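PDB 1XI6: fructose-1,6-bisphosphatase from Pyrococcus furiosus, which catalyses the magnesium-dependent hydrolysis of fructose 1,6-bisphosphate to fructose 6-phosphate and phosphate, with weak activity on inositol 1-phosphate and other phosphomonoesters. Local coordinates for residues A122-P127 against T215-E220; A108-V113 against I211-I216. All coordinates share one frame; numbering follows the deposited sequence.

Contact 1. Residues A122-P127 against T215-E220; sequences AIIYEP and TIIAKE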
loop_
_atom_site.group_PDB
_atom_site.type_symbol
_atom_site.label_atom_id
_atom_site.label_comp_id
_atom_site.label_asym_id
_atom_site.label_seq_id
_atom_site.Cartn_x
_atom_site.Cartn_y
_atom_site.Cartn_z
ATOM N N ALA A 122 -7.873 0.111 -6.741
ATOM C CA ALA A 122 -6.861 0.437 -5.751
ATOM C C ALA A 122 -5.941 1.489 -6.338
ATOM O O ALA A 122 -5.644 1.460 -7.527
ATOM C CB ALA A 122 -6.084 -0.804 -5.331
ATOM N N ILE A 123 -5.521 2.432 -5.501
ATOM C CA ILE A 123 -4.550 3.446 -5.902
ATOM C C ILE A 123 -3.423 3.614 -4.888
ATOM O O ILE A 123 -3.614 3.436 -3.687
ATOM C CB ILE A 123 -5.194 4.827 -6.163
ATOM C CG1 ILE A 123 -5.805 5.389 -4.876
ATOM C CG2 ILE A 123 -6.228 4.738 -7.286
ATOM C CD1 ILE A 123 -5.432 6.823 -4.597
ATOM N N ILE A 124 -2.241 3.940 -5.395
ATOM C CA ILE A 124 -1.150 4.424 -4.575
ATOM C C ILE A 124 -0.641 5.687 -5.239
ATOM O O ILE A 124 -0.269 5.669 -6.410
ATOM C CB ILE A 124 -0.041 3.377 -4.398
ATOM C CG1 ILE A 124 -0.540 2.253 -3.496
ATOM C CG2 ILE A 124 1.204 4.006 -3.778
ATOM C CD1 ILE A 124 0.243 0.995 -3.564
ATOM N N TYR A 125 -0.666 6.790 -4.502
ATOM C CA TYR A 125 -0.047 8.013 -4.976
ATOM C C TYR A 125 1.250 8.288 -4.221
ATOM O O TYR A 125 1.270 8.290 -2.990
ATOM C CB TYR A 125 -0.999 9.215 -4.912
ATOM C CG TYR A 125 -0.369 10.485 -5.449
ATOM C CD1 TYR A 125 -0.001 11.518 -4.592
ATOM C CD2 TYR A 125 -0.116 10.641 -6.820
ATOM C CE1 TYR A 125 0.596 12.685 -5.090
ATOM C CE2 TYR A 125 0.483 11.806 -7.325
ATOM C CZ TYR A 125 0.835 12.820 -6.456
ATOM O OH TYR A 125 1.412 13.970 -6.941
ATOM N N GLU A 126 2.320 8.517 -4.978
ATOM C CA GLU A 126 3.633 8.808 -4.418
ATOM C C GLU A 126 3.982 10.276 -4.628
ATOM O O GLU A 126 4.482 10.633 -5.685
ATOM C CB GLU A 126 4.695 7.920 -5.052
ATOM C CG GLU A 126 5.950 7.856 -4.252
ATOM C CD GLU A 126 7.151 7.348 -5.016
ATOM O OE1 GLU A 126 7.011 6.827 -6.140
ATOM O OE2 GLU A 126 8.259 7.480 -4.464
ATOM N N PRO A 127 3.715 11.133 -3.621
ATOM C CA PRO A 127 3.860 12.580 -3.803
ATOM C C PRO A 127 5.228 13.075 -4.297
ATOM O O PRO A 127 5.254 13.961 -5.144
ATOM C CB PRO A 127 3.517 13.142 -2.415
ATOM C CG PRO A 127 2.666 12.110 -1.806
ATOM C CD PRO A 127 3.241 10.815 -2.260
ATOM N N THR A 215 -1.084 -4.923 -2.707
ATOM C CA THR A 215 -1.336 -6.292 -3.184
ATOM C C THR A 215 -2.118 -6.267 -4.493
ATOM O O THR A 215 -1.738 -6.915 -5.467
ATOM C CB THR A 215 -2.140 -7.133 -2.172
ATOM O OG1 THR A 215 -1.437 -7.207 -0.930
ATOM N N ILE A 216 -3.208 -5.505 -4.505
ATOM C CA ILE A 216 -4.072 -5.421 -5.668
ATOM C C ILE A 216 -3.267 -4.947 -6.873
ATOM O O ILE A 216 -3.305 -5.591 -7.925
ATOM C CB ILE A 216 -5.307 -4.532 -5.404
ATOM C CG1 ILE A 216 -6.134 -5.129 -4.263
ATOM C CG2 ILE A 216 -6.148 -4.373 -6.665
ATOM C CD1 ILE A 216 -7.064 -4.147 -3.575
ATOM N N ILE A 217 -2.526 -3.849 -6.707
ATOM C CA ILE A 217 -1.724 -3.260 -7.794
ATOM C C ILE A 217 -0.640 -4.238 -8.279
ATOM O O ILE A 217 -0.476 -4.429 -9.483
ATOM C CB ILE A 217 -1.161 -1.855 -7.404
ATOM C CG1 ILE A 217 -2.316 -0.843 -7.295
ATOM C CG2 ILE A 217 -0.126 -1.368 -8.408
ATOM C CD1 ILE A 217 -2.040 0.408 -6.474
ATOM N N ALA A 218 0.066 -4.869 -7.346
ATOM C CA ALA A 218 1.114 -5.830 -7.684
ATOM C C ALA A 218 0.560 -7.082 -8.365
ATOM O O ALA A 218 1.122 -7.535 -9.371
ATOM C CB ALA A 218 1.924 -6.201 -6.460
ATOM N N LYS A 219 -0.535 -7.634 -7.829
ATOM C CA LYS A 219 -1.155 -8.830 -8.414
ATOM C C LYS A 219 -1.562 -8.538 -9.852
ATOM O O LYS A 219 -1.261 -9.326 -10.746
ATOM C CB LYS A 219 -2.347 -9.336 -7.584
ATOM N N GLU A 220 -2.210 -7.392 -10.060
ATOM C CA GLU A 220 -2.671 -6.943 -11.378
ATOM C C GLU A 220 -1.540 -6.667 -12.366
ATOM O O GLU A 220 -1.793 -6.403 -13.546
ATOM C CB GLU A 220 -3.519 -5.674 -11.248
ATOM C CG GLU A 220 -4.885 -5.885 -10.625
ATOM C CD GLU A 220 -5.862 -6.615 -11.534
ATOM O OE1 GLU A 220 -6.540 -7.539 -11.037
ATOM O OE2 GLU A 220 -5.965 -6.266 -12.732
#
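Ala122 and Ile124 on strand 118-126 meet Ile216 and Ile217 on helix 208-219 in a contact carried by aliphatic side chains and by a methyl packed on the strand backbone. The helix lies across the large mixed sheet of the inositol monophosphatase fold. Strand and helix run almost at right angles (99°), with their axes 8.1 Å apart at closest approach, so the strand offers only two side chains, Ala122 and Ile124, with Ile123 between them, before it leaves the helix behind.

The first group of contacts is between aliphatic side chains. The methyl of Ala122 lies against the flank of Ile216, 3.8 Å from its CB and about as far from its CG2 and CD1, so that the branched chain is touched at its root, its side branch and its tip. Ile217 reaches farther along the strand. Its CG1 is anti to the carbonyl carbon (chi1 -68°) and the chain runs on nearly extended, which carries CD1 to the strand; there it lies against the CG1-CD1 arm of Ile124, 3.7 Å from its CD1, the two chains set at a slant. Phe133, on the next strand 131-136, also touches Ile217.

The second group sets a methyl against backbone. Ile217 CD1 lies over the peptide between Ile123 and Ile124, 3.7 Å from N of Ile124, and is 3.9 Å from O of Ala122. A methyl can offer these groups only van der Waals contact; the strand backbone finds partners within the sheet, Ile124 bonding to Phe133 and Ile123 to Leu111.

With every touching residue buried, the contact rests on dispersion and the exclusion of water, and shape, not directional bonding, sets how the helix lies beside Ile124, close to Asp95, a substrate-binding residue by similarity.

Contact 2. Residues A108-V113 against I211-I216; sequences ALSLAV and IAAGTI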
loop_
_atom_site.group_PDB
_atom_site.type_symbol
_atom_site.label_atom_id
_atom_site.label_comp_id
_atom_site.label_asym_id
_atom_site.label_seq_id
_atom_site.Cartn_x
_atom_site.Cartn_y
_atom_site.Cartn_z
ATOM N N ALA A 108 3.503 7.296 0.886
ATOM C CA ALA A 108 2.380 7.239 -0.039
ATOM C C ALA A 108 1.040 7.354 0.685
ATOM O O ALA A 108 0.951 7.090 1.879
ATOM C CB ALA A 108 2.441 5.950 -0.847
ATOM N N LEU A 109 0.017 7.772 -0.052
ATOM C CA LEU A 109 -1.378 7.654 0.343
ATOM C C LEU A 109 -1.923 6.467 -0.447
ATOM O O LEU A 109 -1.546 6.272 -1.597
ATOM C CB LEU A 109 -2.146 8.937 -0.023
ATOM N N SER A 110 -2.802 5.671 0.155
ATOM C CA SER A 110 -3.430 4.557 -0.581
ATOM C C SER A 110 -4.921 4.343 -0.286
ATOM O O SER A 110 -5.397 4.621 0.819
ATOM C CB SER A 110 -2.639 3.251 -0.403
ATOM O OG SER A 110 -2.782 2.732 0.898
ATOM N N LEU A 111 -5.642 3.862 -1.295
ATOM C CA LEU A 111 -7.051 3.522 -1.178
ATOM C C LEU A 111 -7.309 2.226 -1.894
ATOM O O LEU A 111 -6.916 2.073 -3.037
ATOM C CB LEU A 111 -7.936 4.600 -1.814
ATOM C CG LEU A 111 -7.895 6.037 -1.299
ATOM C CD1 LEU A 111 -8.701 6.909 -2.208
ATOM C CD2 LEU A 111 -8.414 6.135 0.133
ATOM N N ALA A 112 -7.971 1.297 -1.217
ATOM C CA ALA A 112 -8.452 0.064 -1.845
ATOM C C ALA A 112 -9.976 -0.014 -1.719
ATOM O O ALA A 112 -10.516 0.083 -0.623
ATOM C CB ALA A 112 -7.775 -1.161 -1.230
ATOM N N VAL A 113 -10.653 -0.174 -2.852
ATOM C CA VAL A 113 -12.120 -0.111 -2.931
ATOM C C VAL A 113 -12.705 -1.467 -3.304
ATOM O O VAL A 113 -12.422 -2.016 -4.378
ATOM C CB VAL A 113 -12.593 0.951 -3.964
ATOM C CG1 VAL A 113 -14.103 0.883 -4.185
ATOM C CG2 VAL A 113 -12.183 2.346 -3.523
ATOM N N ILE A 211 -1.175 -3.261 3.387
ATOM C CA ILE A 211 -0.773 -4.027 2.207
ATOM C C ILE A 211 -1.869 -4.230 1.156
ATOM O O ILE A 211 -1.585 -4.677 0.048
ATOM C CB ILE A 211 -0.144 -5.373 2.615
ATOM C CG1 ILE A 211 -1.183 -6.276 3.287
ATOM C CG2 ILE A 211 1.062 -5.133 3.536
ATOM C CD1 ILE A 211 -0.936 -7.746 3.046
ATOM N N ALA A 212 -3.104 -3.883 1.498
ATOM C CA ALA A 212 -4.257 -4.094 0.628
ATOM C C ALA A 212 -4.082 -3.527 -0.790
ATOM O O ALA A 212 -4.010 -4.291 -1.755
ATOM C CB ALA A 212 -5.521 -3.553 1.280
ATOM N N ALA A 213 -4.002 -2.204 -0.908
ATOM C CA ALA A 213 -3.870 -1.542 -2.211
ATOM C C ALA A 213 -2.632 -2.013 -2.985
ATOM O O ALA A 213 -2.703 -2.252 -4.190
ATOM C CB ALA A 213 -3.866 -0.035 -2.042
ATOM N N GLY A 214 -1.514 -2.160 -2.278
ATOM C CA GLY A 214 -0.267 -2.633 -2.861
ATOM C C GLY A 214 -0.306 -4.060 -3.372
ATOM O O GLY A 214 0.374 -4.375 -4.351
ATOM N N THR A 215 -1.084 -4.923 -2.707
ATOM C CA THR A 215 -1.336 -6.292 -3.184
ATOM C C THR A 215 -2.118 -6.267 -4.493
ATOM O O THR A 215 -1.738 -6.915 -5.467
ATOM C CB THR A 215 -2.140 -7.133 -2.172
ATOM O OG1 THR A 215 -1.437 -7.207 -0.930
ATOM N N ILE A 216 -3.208 -5.505 -4.505
ATOM C CA ILE A 216 -4.072 -5.421 -5.668
ATOM C C ILE A 216 -3.267 -4.947 -6.873
ATOM O O ILE A 216 -3.305 -5.591 -7.925
ATOM C CB ILE A 216 -5.307 -4.532 -5.404
ATOM C CG1 ILE A 216 -6.134 -5.129 -4.263
ATOM C CG2 ILE A 216 -6.148 -4.373 -6.665
ATOM C CD1 ILE A 216 -7.064 -4.147 -3.575
#
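Ala112 and Ser110 of strand 108-115 meet Ala212, Ala213 and Ile216 of helix 208-219 in a close helix-on-sheet contact, made mostly by small side chains, near the centre of the chain. The fold is the layered alpha-beta-alpha-beta-alpha sandwich of the inositol monophosphatase superfamily, and helix 208-219 belongs to its middle layer: one flank rests on strand 108-115, while Ile211 reaches Leu243 and Val245 of the second sheet.

Small residues allow the close approach. The axes pass 7.1 Å apart at 73°, and the CA atoms of Ala112 and Ala213 are separated by 4.9 Å. The methyl of Ala112 is directed at the helix and is touched there by three residues: it lies 4.1 Å from CB of Ala212, close to N and CB of Ala213, and 3.9 Å from CD1 of Ile216, one turn farther on. Ala213 in turn bridges two strand residues, its CB resting 3.8 Å from O of Leu111 and 3.9 Å from CB of Ser110.

A chi1 of 72° leaves OG of Ser110 4.2 Å from CB of Ala213. The Ser110 side chain touches Asp92, a magnesium ligand by similarity, and thus brings the packing to the edge of the probable metal site. Leu111 turns the other way, to Ile21 of helix 11-28.

The helix is kinked here, N of Ala213 and Gly214 having no bond to the preceding turn. Across the kink, Ile211 O accepts from both N and OG1 of Thr215, the hydroxyl donor 2.7 Å away and 47° out of the carbonyl plane.

Overall arrangement
Contacts 1 and 2 illustrate how one helix can be seated across two neighbouring strands of a sheet. Helix 208-219 supplies the second segment of both, and their centres are 5 Å apart. Its earlier turn meets strand 108-115 and its later turn strand 118-126, with Ile216 common to both. The antiparallel strands are themselves joined by probable backbone hydrogen bonds, among them Ile123 N to Leu111 O at 2.9 Å. The side chain of Ser110 comes within about 3 Å of that of Asp92, and the side chain of Ile124 within about 6 Å of that of Asp95. By similarity Asp92, Asp95 and Asp210, the residue directly before 211-216, bind magnesium, so this apolar core borders the probable active site.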